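PDB 4RYE: D-alanyl-D-alanine carboxypeptidase DacB2 from Mycobacterium tuberculosis H37Rv, which shows D,D-carboxypeptidase activity in vitro and probably cleaves the terminal D-Ala-D-Ala of peptidoglycan stem peptides during cell-wall biogenesis. Local coordinates for residues A[42-46]-A[234-238]; A[67-73]-A[108-113]; A[95-100]-A[174-180]; A[120-125]-A[137-141]. The contacts are given in a common frame with arbitrary orientation. Numbering follows the deposited sequence.

Overall arrangement
Contact 1 ties the six-stranded antiparallel sheet to the loop before helix 50-60, whereas contacts 2, 3 and 4 are built on helices of this beta-lactamase-clan fold, 2 and 3 also using short strands of two-stranded sheets. Contact 1 spans the other three along the chain; contacts 2 and 3 cross, and contact 4 falls within the span of contact 3. The successive helices 91-100, 104-113 and 117-130 serve contacts 3, 2 and 4 respectively. Contact 2 touches contact 3 through Leu-110 against Leu-95 and Leu-98, and contact 4 through Ala-111 against Pro-141. Centres are about 16 Å (2 and 4) to 27 Å (1 and 2) apart, and each contact has a side chain within about 10 Å of Lys-50, the probable proton acceptor.

Contact 1: residues A[42-46]-A[234-238]; sequences AHPPA and MMYGL
In this penicillin-binding, beta-lactamase-like fold, the loop 42-46 packs against strand 228-237 at a G1 beta bulge, where Tyr-236 and Gly-237 both face Lys-217. The left-handed backbone of Tyr-236 (phi/psi 56/51) turns the chain a corner; Met-235 before it is extended. His-43 lies nearest Tyr-236, CA to CA 6.7 Å. With chi1 m for His-43 and t for Tyr-236, the two rings form an offset stack, planes 8° and centroids 4.3 Å apart. His-43 ND1 approaches Tyr-236 CG to 3.6 Å, while Tyr-236 CB makes a CH-pi contact over the imidazole face. Flat rings thus bury their faces while their rims stay partly exposed. Selenomethionine 235 (m, t, p) points its long, flexible side chain at the loop, where two proline rings limit the backbone. The side chain of Pro-45 is about 8 Å from that of the probable nucleophile Ser-47. The CE methyl of selenomethionine 235 packs 3.7 Å from Pro-45 CA, 3.4 Å from His-43 O and 3.3 Å from Pro-44 O.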
loop_
_atom_site.group_PDB
_atom_site.type_symbol
_atom_site.label_atom_id
_atom_site.label_comp_id
_atom_site.label_asym_id
_atom_site.label_seq_id
_atom_site.Cartn_x
_atom_site.Cartn_y
_atom_site.Cartn_z
ATOM N N ALA A 42 -3.357 11.147 -11.971
ATOM C CA ALA A 42 -2.676 9.850 -12.060
ATOM C C ALA A 42 -1.159 9.974 -11.980
ATOM O O ALA A 42 -0.557 10.827 -12.632
ATOM C CB ALA A 42 -3.077 9.100 -13.343
ATOM N N HIS A 43 -0.556 9.107 -11.173
ATOM C CA HIS A 43 0.899 8.996 -11.052
ATOM C C HIS A 43 1.220 7.514 -10.868
ATOM O O HIS A 43 0.338 6.725 -10.533
ATOM C CB HIS A 43 1.422 9.796 -9.845
ATOM C CG HIS A 43 1.343 11.280 -10.017
ATOM N ND1 HIS A 43 2.133 11.973 -10.914
ATOM C CD2 HIS A 43 0.570 12.210 -9.401
ATOM C CE1 HIS A 43 1.848 13.262 -10.842
ATOM N NE2 HIS A 43 0.902 13.432 -9.935
ATOM N N PRO A 44 2.474 7.123 -11.114
ATOM C CA PRO A 44 2.851 5.725 -10.865
ATOM C C PRO A 44 2.742 5.401 -9.378
ATOM O O PRO A 44 3.093 6.241 -8.548
ATOM C CB PRO A 44 4.314 5.669 -11.327
ATOM C CG PRO A 44 4.419 6.799 -12.358
ATOM C CD PRO A 44 3.540 7.882 -11.794
ATOM N N PRO A 45 2.244 4.204 -9.047
ATOM C CA PRO A 45 2.002 3.842 -7.649
ATOM C C PRO A 45 3.198 3.224 -6.926
ATOM O O PRO A 45 3.190 3.189 -5.693
ATOM C CB PRO A 45 0.898 2.794 -7.771
ATOM C CG PRO A 45 1.195 2.104 -9.073
ATOM C CD PRO A 45 1.643 3.234 -9.983
ATOM N N ALA A 46 4.202 2.754 -7.665
ATOM C CA ALA A 46 5.263 1.942 -7.071
ATOM C C ALA A 46 4.647 0.854 -6.188
ATOM O O ALA A 46 3.585 0.323 -6.509
ATOM C CB ALA A 46 6.242 2.807 -6.272
HETATM N N MSE A 234 -0.570 9.391 -0.340
HETATM C CA MSE A 234 0.312 10.472 -0.730
HETATM C C MSE A 234 1.120 9.966 -1.914
HETATM O O MSE A 234 1.619 8.846 -1.882
HETATM C CB MSE A 234 1.236 10.821 0.438
HETATM C CG MSE A 234 0.512 11.423 1.625
HETATM SE SE MSE A 234 1.491 11.194 3.309
HETATM C CE MSE A 234 3.230 11.871 2.752
HETATM N N MSE A 235 1.223 10.762 -2.972
HETATM C CA MSE A 235 1.942 10.313 -4.159
HETATM C C MSE A 235 2.931 11.342 -4.673
HETATM O O MSE A 235 2.821 12.541 -4.379
HETATM C CB MSE A 235 0.972 9.972 -5.299
HETATM C CG MSE A 235 -0.189 9.069 -4.944
HETATM SE SE MSE A 235 -1.079 8.479 -6.600
HETATM C CE MSE A 235 0.174 7.066 -7.134
ATOM N N TYR A 236 3.888 10.854 -5.458
ATOM C CA TYR A 236 4.762 11.699 -6.261
ATOM C C TYR A 236 5.515 12.754 -5.453
ATOM O O TYR A 236 5.520 13.937 -5.808
ATOM C CB TYR A 236 3.958 12.363 -7.380
ATOM C CG TYR A 236 4.803 12.736 -8.560
ATOM C CD1 TYR A 236 5.474 11.762 -9.282
ATOM C CD2 TYR A 236 4.935 14.056 -8.954
ATOM C CE1 TYR A 236 6.258 12.094 -10.373
ATOM C CE2 TYR A 236 5.713 14.401 -10.041
ATOM C CZ TYR A 236 6.374 13.416 -10.746
ATOM O OH TYR A 236 7.156 13.748 -11.832
ATOM N N GLY A 237 6.168 12.327 -4.378
ATOM C CA GLY A 237 6.834 13.268 -3.499
ATOM C C GLY A 237 8.305 12.998 -3.308
ATOM O O GLY A 237 8.759 11.859 -3.434
ATOM N N LEU A 238 9.058 14.058 -3.019
ATOM C CA LEU A 238 10.462 13.928 -2.681
ATOM C C LEU A 238 10.761 14.762 -1.441
ATOM O O LEU A 238 10.363 15.926 -1.357
ATOM C CB LEU A 238 11.344 14.375 -3.848
ATOM C CG LEU A 238 11.309 13.484 -5.091
ATOM C CD1 LEU A 238 12.138 14.084 -6.215
ATOM C CD2 LEU A 238 11.777 12.073 -4.765
#

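Contact 2: residues A[67-73]-A[108-113]; sequences VVADVAD and NTLAHM
This is a strand-and-turn against helix contact on the periphery of the helical part of the fold, joining the end of strand 66-68, which pairs with strand 88-90, to helix 104-113. Its main feature is a His-carboxylate hydrogen bond resting on an Asx motif. The chain stays extended from Val-67 through Asp-70 and turns at 71-73, ending in 3-10 residues 72-73. The register runs from Val-67 beside Met-113 (CA to CA 6.5 Å) to Asp-73 beside Thr-109 (5.2 Å). Asp-70 (chi1 p) accepts from the Asp-73 backbone, N to OD1 3.2 Å, and Asp-73 (chi1 m) answers with OD2 3.0 Å from Asp-70 N. These two reciprocal bonds fix the turn and hold the Asp-73 carboxylate ready for the helix.

Beta-branched Val-67 (chi1 p) makes the apolar end. Its CB packs 3.5 Å from CG of selenomethionine 113, its CG1 3.7 Å from Thr-109 CG2, and its CG2 sits over the face of the His-112 ring, 3.8 Å from the centroid, in a CH-pi contact. With chi1 m, the Thr-109 hydroxyl bonds to Asp-105 O while its methyl faces Val-67. A water bridges Asp-73 OD1 (3.3 Å) and Asn-108 O (2.6 Å). His-112, with chi1 t, extends along its ring plane to donate from ND1 to Asp-73 OD2 at 2.8 Å, almost linearly (176°).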
loop_
_atom_site.group_PDB
_atom_site.type_symbol
_atom_site.label_atom_id
_atom_site.label_comp_id
_atom_site.label_asym_id
_atom_site.label_seq_id
_atom_site.Cartn_x
_atom_site.Cartn_y
_atom_site.Cartn_z
ATOM N N VAL A 67 3.838 -23.078 -2.731
ATOM C CA VAL A 67 4.375 -23.058 -4.080
ATOM C C VAL A 67 5.862 -23.336 -3.976
ATOM O O VAL A 67 6.489 -23.003 -2.967
ATOM C CB VAL A 67 4.139 -21.686 -4.770
ATOM C CG1 VAL A 67 4.912 -20.583 -4.061
ATOM C CG2 VAL A 67 4.513 -21.742 -6.257
ATOM N N VAL A 68 6.412 -23.975 -5.000
ATOM C CA VAL A 68 7.848 -24.153 -5.113
ATOM C C VAL A 68 8.375 -23.030 -5.985
ATOM O O VAL A 68 8.057 -22.960 -7.172
ATOM C CB VAL A 68 8.195 -25.508 -5.751
ATOM C CG1 VAL A 68 9.683 -25.577 -6.076
ATOM C CG2 VAL A 68 7.788 -26.644 -4.828
ATOM N N ALA A 69 9.152 -22.131 -5.397
ATOM C CA ALA A 69 9.666 -20.997 -6.150
ATOM C C ALA A 69 10.576 -21.447 -7.279
ATOM O O ALA A 69 11.397 -22.356 -7.112
ATOM C CB ALA A 69 10.406 -20.061 -5.239
ATOM N N ASP A 70 10.444 -20.818 -8.438
ATOM C CA ASP A 70 11.393 -21.114 -9.511
ATOM C C ASP A 70 12.371 -19.959 -9.707
ATOM O O ASP A 70 12.249 -18.922 -9.053
ATOM C CB ASP A 70 10.689 -21.526 -10.812
ATOM C CG ASP A 70 9.680 -20.506 -11.291
ATOM O OD1 ASP A 70 9.952 -19.289 -11.186
ATOM O OD2 ASP A 70 8.609 -20.926 -11.786
ATOM N N VAL A 71 13.349 -20.150 -10.587
ATOM C CA VAL A 71 14.403 -19.158 -10.791
ATOM C C VAL A 71 13.851 -17.790 -11.175
ATOM O O VAL A 71 14.296 -16.767 -10.645
ATOM C CB VAL A 71 15.446 -19.646 -11.822
ATOM C CG1 VAL A 71 16.394 -18.522 -12.209
ATOM C CG2 VAL A 71 16.224 -20.801 -11.242
ATOM N N ALA A 72 12.861 -17.774 -12.065
ATOM C CA ALA A 72 12.259 -16.521 -12.523
ATOM C C ALA A 72 11.650 -15.699 -11.384
ATOM O O ALA A 72 11.669 -14.463 -11.417
ATOM C CB ALA A 72 11.215 -16.799 -13.591
ATOM N N ASP A 73 11.114 -16.386 -10.377
ATOM C CA ASP A 73 10.482 -15.721 -9.235
ATOM C C ASP A 73 11.471 -14.878 -8.432
ATOM O O ASP A 73 11.069 -13.997 -7.685
ATOM C CB ASP A 73 9.852 -16.753 -8.291
ATOM C CG ASP A 73 8.730 -17.534 -8.937
ATOM O OD1 ASP A 73 8.170 -17.038 -9.936
ATOM O OD2 ASP A 73 8.395 -18.633 -8.437
ATOM N N ASN A 108 6.421 -11.529 -7.071
ATOM C CA ASN A 108 6.496 -12.369 -8.256
ATOM C C ASN A 108 6.159 -13.836 -7.966
ATOM O O ASN A 108 5.656 -14.549 -8.838
ATOM C CB ASN A 108 7.857 -12.208 -8.954
ATOM C CG ASN A 108 8.050 -10.805 -9.517
ATOM O OD1 ASN A 108 7.076 -10.118 -9.836
ATOM N ND2 ASN A 108 9.296 -10.372 -9.623
ATOM N N THR A 109 6.416 -14.277 -6.738
ATOM C CA THR A 109 6.128 -15.653 -6.359
ATOM C C THR A 109 4.635 -15.829 -6.082
ATOM O O THR A 109 4.063 -16.878 -6.369
ATOM C CB THR A 109 6.992 -16.120 -5.164
ATOM O OG1 THR A 109 8.366 -15.791 -5.416
ATOM C CG2 THR A 109 6.892 -17.640 -4.985
ATOM N N LEU A 110 4.000 -14.793 -5.547
ATOM C CA LEU A 110 2.546 -14.785 -5.441
ATOM C C LEU A 110 1.912 -14.794 -6.828
ATOM O O LEU A 110 0.929 -15.485 -7.057
ATOM C CB LEU A 110 2.068 -13.563 -4.656
ATOM C CG LEU A 110 2.225 -13.684 -3.136
ATOM C CD1 LEU A 110 1.973 -12.337 -2.452
ATOM C CD2 LEU A 110 1.300 -14.765 -2.565
ATOM N N ALA A 111 2.492 -14.042 -7.760
ATOM C CA ALA A 111 1.978 -14.013 -9.128
ATOM C C ALA A 111 2.086 -15.395 -9.767
ATOM O O ALA A 111 1.228 -15.789 -10.553
ATOM C CB ALA A 111 2.717 -12.981 -9.962
ATOM N N HIS A 112 3.151 -16.116 -9.430
ATOM C CA HIS A 112 3.323 -17.513 -9.834
ATOM C C HIS A 112 2.122 -18.349 -9.361
ATOM O O HIS A 112 1.498 -19.048 -10.169
ATOM C CB HIS A 112 4.667 -18.044 -9.289
ATOM C CG HIS A 112 4.942 -19.490 -9.578
ATOM N ND1 HIS A 112 6.174 -20.065 -9.345
ATOM C CD2 HIS A 112 4.150 -20.484 -10.053
ATOM C CE1 HIS A 112 6.132 -21.344 -9.671
ATOM N NE2 HIS A 112 4.916 -21.627 -10.096
HETATM N N MSE A 113 1.796 -18.273 -8.070
HETATM C CA MSE A 113 0.635 -18.986 -7.520
HETATM C C MSE A 113 -0.678 -18.582 -8.182
HETATM O O MSE A 113 -1.609 -19.371 -8.245
HETATM C CB MSE A 113 0.509 -18.756 -6.010
HETATM C CG MSE A 113 1.700 -19.232 -5.221
HETATM SE SE MSE A 113 1.440 -19.103 -3.277
HETATM C CE MSE A 113 0.018 -20.435 -3.154
HETATM O O HOH W 1 6.240 -14.815 -11.406
#

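Contact 3: residues A[95-100]-A[174-180]; sequences LDGLLL and ITAEPSA
Apolar packing dominates. Ile-174 (chi1 m, chi2 t), on the last turn of helix 169-176, is a knob in the hole formed by Leu-95, Asp-96, Leu-99 and Leu-100 of helix 91-100. Its CG2 meets Leu-99 CD1 at 3.8 Å and Leu-100 CD1 at 3.7 Å, and its CD1 reaches Leu-95 CB at 4.1 Å; a branched, compact side chain fills such a hole. Asp-96 lies beside Ile-174 (CA to CA 6.6 Å) and Leu-99 beside Thr-175 (6.4 Å). After the helix the chain turns through Glu-177 and Pro-178 into extended strand 179-184. There Ala-180, whose short side chain points toward the helix, sets CB 3.8 Å from Leu-100 CD2 (chi1 m, chi2 p). The contact thus fastens the start of hairpin 179-184/187-192 to a helix of the DD-peptidase fold whose Leu-98 touches the probable proton acceptor Lys-50.

Asp-96 OD1 and Glu-177 OE1 lie 3.4 Å apart, a like-charged pair balanced by Arg-92, which forms salt bridges with both. Two separate waters bridge the segments: one donates to Asp-96 OD2 (2.7 Å) and weakly to Glu-177 OE2 (3.4 Å), another donates to Leu-99 O (3.2 Å) and accepts from Thr-175 OG1 (3.0 Å).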
loop_
_atom_site.group_PDB
_atom_site.type_symbol
_atom_site.label_atom_id
_atom_site.label_comp_id
_atom_site.label_asym_id
_atom_site.label_seq_id
_atom_site.Cartn_x
_atom_site.Cartn_y
_atom_site.Cartn_z
ATOM N N LEU A 95 2.813 -13.320 1.645
ATOM C CA LEU A 95 2.076 -12.087 1.934
ATOM C C LEU A 95 2.768 -11.252 3.019
ATOM O O LEU A 95 2.768 -10.018 2.951
ATOM C CB LEU A 95 0.624 -12.385 2.336
ATOM C CG LEU A 95 -0.315 -12.715 1.181
ATOM C CD1 LEU A 95 -1.619 -13.315 1.695
ATOM C CD2 LEU A 95 -0.592 -11.459 0.387
ATOM N N ASP A 96 3.356 -11.919 4.009
ATOM C CA ASP A 96 4.168 -11.230 5.014
ATOM C C ASP A 96 5.367 -10.567 4.362
ATOM O O ASP A 96 5.674 -9.412 4.654
ATOM C CB ASP A 96 4.667 -12.202 6.096
ATOM C CG ASP A 96 3.554 -12.669 7.024
ATOM O OD1 ASP A 96 2.527 -11.969 7.126
ATOM O OD2 ASP A 96 3.708 -13.737 7.656
ATOM N N GLY A 97 6.053 -11.307 3.491
ATOM C CA GLY A 97 7.187 -10.767 2.758
ATOM C C GLY A 97 6.757 -9.590 1.901
ATOM O O GLY A 97 7.432 -8.547 1.862
ATOM N N LEU A 98 5.613 -9.747 1.237
ATOM C CA LEU A 98 5.049 -8.691 0.394
ATOM C C LEU A 98 4.744 -7.412 1.162
ATOM O O LEU A 98 5.101 -6.309 0.727
ATOM C CB LEU A 98 3.753 -9.180 -0.263
ATOM C CG LEU A 98 3.140 -8.232 -1.288
ATOM C CD1 LEU A 98 3.987 -8.251 -2.549
ATOM C CD2 LEU A 98 1.699 -8.623 -1.598
ATOM N N LEU A 99 4.076 -7.558 2.301
ATOM C CA LEU A 99 3.520 -6.410 3.004
ATOM C C LEU A 99 4.422 -5.816 4.083
ATOM O O LEU A 99 4.312 -4.631 4.380
ATOM C CB LEU A 99 2.156 -6.761 3.582
ATOM C CG LEU A 99 1.083 -7.103 2.539
ATOM C CD1 LEU A 99 -0.209 -7.451 3.243
ATOM C CD2 LEU A 99 0.862 -5.956 1.553
ATOM N N LEU A 100 5.306 -6.622 4.669
ATOM C CA LEU A 100 6.198 -6.112 5.724
ATOM C C LEU A 100 7.503 -5.523 5.187
ATOM O O LEU A 100 7.992 -4.511 5.700
ATOM C CB LEU A 100 6.515 -7.197 6.764
ATOM C CG LEU A 100 5.562 -7.312 7.959
ATOM C CD1 LEU A 100 4.135 -7.561 7.498
ATOM C CD2 LEU A 100 6.007 -8.422 8.893
ATOM N N ILE A 174 -1.963 -8.562 9.169
ATOM C CA ILE A 174 -0.608 -8.524 8.610
ATOM C C ILE A 174 -0.029 -7.111 8.574
ATOM O O ILE A 174 1.094 -6.883 9.023
ATOM C CB ILE A 174 -0.564 -9.119 7.187
ATOM C CG1 ILE A 174 -0.894 -10.616 7.231
ATOM C CG2 ILE A 174 0.818 -8.909 6.552
ATOM C CD1 ILE A 174 -1.191 -11.207 5.853
ATOM N N THR A 175 -0.797 -6.162 8.050
ATOM C CA THR A 175 -0.290 -4.803 7.858
ATOM C C THR A 175 0.078 -4.165 9.206
ATOM O O THR A 175 0.914 -3.250 9.282
ATOM C CB THR A 175 -1.288 -3.943 7.023
ATOM O OG1 THR A 175 -0.641 -2.742 6.572
ATOM C CG2 THR A 175 -2.536 -3.588 7.834
ATOM N N ALA A 176 -0.512 -4.689 10.278
ATOM C CA ALA A 176 -0.246 -4.183 11.622
ATOM C C ALA A 176 0.785 -5.002 12.431
ATOM O O ALA A 176 1.222 -4.548 13.493
ATOM C CB ALA A 176 -1.552 -4.041 12.404
ATOM N N GLU A 177 1.167 -6.188 11.948
ATOM C CA GLU A 177 2.196 -7.009 12.617
ATOM C C GLU A 177 3.531 -6.282 12.694
ATOM O O GLU A 177 3.999 -5.738 11.689
ATOM C CB GLU A 177 2.474 -8.313 11.845
ATOM C CG GLU A 177 1.368 -9.335 11.737
ATOM C CD GLU A 177 1.723 -10.400 10.697
ATOM O OE1 GLU A 177 2.739 -10.210 9.991
ATOM O OE2 GLU A 177 1.004 -11.412 10.573
ATOM N N PRO A 178 4.179 -6.301 13.875
ATOM C CA PRO A 178 5.509 -5.695 13.937
ATOM C C PRO A 178 6.558 -6.569 13.252
ATOM O O PRO A 178 7.588 -6.063 12.820
ATOM C CB PRO A 178 5.786 -5.604 15.446
ATOM C CG PRO A 178 4.931 -6.668 16.066
ATOM C CD PRO A 178 3.690 -6.732 15.199
ATOM N N SER A 179 6.284 -7.867 13.141
ATOM C CA SER A 179 7.273 -8.801 12.621
ATOM C C SER A 179 6.623 -10.091 12.157
ATOM O O SER A 179 5.455 -10.356 12.450
ATOM C CB SER A 179 8.321 -9.118 13.691
ATOM O OG SER A 179 7.713 -9.737 14.812
ATOM N N ALA A 180 7.388 -10.897 11.428
ATOM C CA ALA A 180 6.913 -12.200 10.998
ATOM C C ALA A 180 8.100 -13.113 10.787
ATOM O O ALA A 180 9.226 -12.644 10.604
ATOM C CB ALA A 180 6.098 -12.080 9.714
HETATM O O HOH W 2 3.066 -14.033 10.216
HETATM O O HOH W 3 1.459 -3.278 4.567
#

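Contact 4: residues A[120-125]-A[137-141]; sequences TVAKMN and HATTP
Val-121, selenomethionine 124, Ala-138 and Pro-141 form the apolar centre, where helix 117-130 meets the irregular loop that follows it. Val-121 (chi1 t) spreads its two methyls along the loop: CG2 packs 3.7 Å from Pro-141 CD and 3.7 Å from Thr-140 CA, while CG1 lies 3.3 Å from Ala-138 O. Selenomethionine 124 (m, t, p) places SE 3.7 Å from Pro-141 CA and CE 3.8 Å from Ala-138 CB; the small Ala-138 side chain lets this methyl approach the loop. Thr-120 adds its methyl, CG2 to Pro-141 CG 4.2 Å, while its hydroxyl bonds to Gly-116 O. The loop runs antiparallel to the helix, Val-121 beside Pro-141 and Asn-125 beside His-137, each pair 6.0 Å between CA atoms.

Outward, Asn-125 (chi1 m, chi2 -36°) turns its planar amide, with donor and acceptor spaced to match the N and O of one extended residue, to Ala-138. OD1 accepts from Ala-138 N at 2.7 Å and ND2 donates to Ala-138 O at 3.1 Å. Selenomethionine 124 also packs on Leu-52 and Val-56 of helix 50-60, its side chain about 7 Å from that of Lys-50, the probable proton acceptor; this helix-loop contact belongs to the helical part of the S11 DD-peptidase fold.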
loop_
_atom_site.group_PDB
_atom_site.type_symbol
_atom_site.label_atom_id
_atom_site.label_comp_id
_atom_site.label_asym_id
_atom_site.label_seq_id
_atom_site.Cartn_x
_atom_site.Cartn_y
_atom_site.Cartn_z
ATOM N N THR A 120 -1.755 -12.384 -13.449
ATOM C CA THR A 120 -1.883 -11.711 -12.160
ATOM C C THR A 120 -2.164 -10.227 -12.346
ATOM O O THR A 120 -2.996 -9.639 -11.642
ATOM C CB THR A 120 -0.630 -11.933 -11.292
ATOM O OG1 THR A 120 -0.500 -13.329 -11.020
ATOM C CG2 THR A 120 -0.725 -11.177 -9.976
ATOM N N VAL A 121 -1.487 -9.624 -13.315
ATOM C CA VAL A 121 -1.729 -8.225 -13.621
ATOM C C VAL A 121 -3.163 -8.039 -14.123
ATOM O O VAL A 121 -3.839 -7.082 -13.723
ATOM C CB VAL A 121 -0.698 -7.676 -14.620
ATOM C CG1 VAL A 121 -1.102 -6.278 -15.113
ATOM C CG2 VAL A 121 0.679 -7.638 -13.959
ATOM N N ALA A 122 -3.640 -8.953 -14.965
ATOM C CA ALA A 122 -5.037 -8.869 -15.417
ATOM C C ALA A 122 -6.014 -8.996 -14.247
ATOM O O ALA A 122 -7.001 -8.264 -14.184
ATOM C CB ALA A 122 -5.341 -9.910 -16.470
ATOM N N LYS A 123 -5.747 -9.923 -13.326
ATOM C CA LYS A 123 -6.574 -10.047 -12.116
ATOM C C LYS A 123 -6.541 -8.809 -11.219
ATOM O O LYS A 123 -7.562 -8.427 -10.640
ATOM C CB LYS A 123 -6.180 -11.288 -11.306
ATOM C CG LYS A 123 -6.492 -12.609 -12.009
ATOM C CD LYS A 123 -5.977 -13.796 -11.186
ATOM C CE LYS A 123 -6.392 -15.120 -11.826
ATOM N NZ LYS A 123 -5.871 -16.292 -11.063
HETATM N N MSE A 124 -5.373 -8.187 -11.075
HETATM C CA MSE A 124 -5.282 -6.954 -10.295
HETATM C C MSE A 124 -6.115 -5.828 -10.919
HETATM O O MSE A 124 -6.843 -5.117 -10.235
HETATM C CB MSE A 124 -3.820 -6.518 -10.150
HETATM C CG MSE A 124 -3.013 -7.384 -9.182
HETATM SE SE MSE A 124 -1.099 -7.154 -9.500
HETATM C CE MSE A 124 -0.879 -5.331 -8.825
ATOM N N ASN A 125 -6.005 -5.674 -12.228
ATOM C CA ASN A 125 -6.777 -4.658 -12.927
ATOM C C ASN A 125 -8.271 -4.948 -12.859
ATOM O O ASN A 125 -9.073 -4.033 -12.683
ATOM C CB ASN A 125 -6.278 -4.521 -14.370
ATOM C CG ASN A 125 -4.962 -3.773 -14.441
ATOM O OD1 ASN A 125 -4.737 -2.839 -13.668
ATOM N ND2 ASN A 125 -4.079 -4.187 -15.341
ATOM N N HIS A 137 -4.222 1.363 -13.036
ATOM C CA HIS A 137 -3.791 0.375 -14.011
ATOM C C HIS A 137 -2.454 -0.186 -13.569
ATOM O O HIS A 137 -1.456 0.536 -13.526
ATOM C CB HIS A 137 -3.649 1.023 -15.391
ATOM C CG HIS A 137 -3.188 0.076 -16.457
ATOM N ND1 HIS A 137 -3.969 -0.964 -16.916
ATOM C CD2 HIS A 137 -2.022 0.002 -17.143
ATOM C CE1 HIS A 137 -3.306 -1.634 -17.846
ATOM N NE2 HIS A 137 -2.124 -1.070 -18.002
ATOM N N ALA A 138 -2.440 -1.468 -13.220
ATOM C CA ALA A 138 -1.195 -2.147 -12.862
ATOM C C ALA A 138 -0.514 -2.631 -14.128
ATOM O O ALA A 138 -1.184 -2.989 -15.097
ATOM C CB ALA A 138 -1.480 -3.316 -11.953
ATOM N N THR A 139 0.818 -2.639 -14.119
ATOM C CA THR A 139 1.599 -3.203 -15.210
ATOM C C THR A 139 2.487 -4.337 -14.708
ATOM O O THR A 139 2.952 -5.154 -15.499
ATOM C CB THR A 139 2.502 -2.160 -15.889
ATOM O OG1 THR A 139 3.399 -1.606 -14.919
ATOM C CG2 THR A 139 1.674 -1.044 -16.533
ATOM N N THR A 140 2.743 -4.364 -13.399
ATOM C CA THR A 140 3.484 -5.464 -12.763
ATOM C C THR A 140 2.853 -5.791 -11.412
ATOM O O THR A 140 2.190 -4.944 -10.816
ATOM C CB THR A 140 4.962 -5.106 -12.488
ATOM O OG1 THR A 140 5.022 -4.013 -11.561
ATOM C CG2 THR A 140 5.704 -4.751 -13.778
ATOM N N PRO A 141 3.066 -7.016 -10.915
ATOM C CA PRO A 141 2.558 -7.349 -9.577
ATOM C C PRO A 141 3.252 -6.562 -8.469
ATOM O O PRO A 141 2.646 -6.335 -7.421
ATOM C CB PRO A 141 2.897 -8.838 -9.436
ATOM C CG PRO A 141 2.962 -9.352 -10.863
ATOM C CD PRO A 141 3.544 -8.208 -11.647
#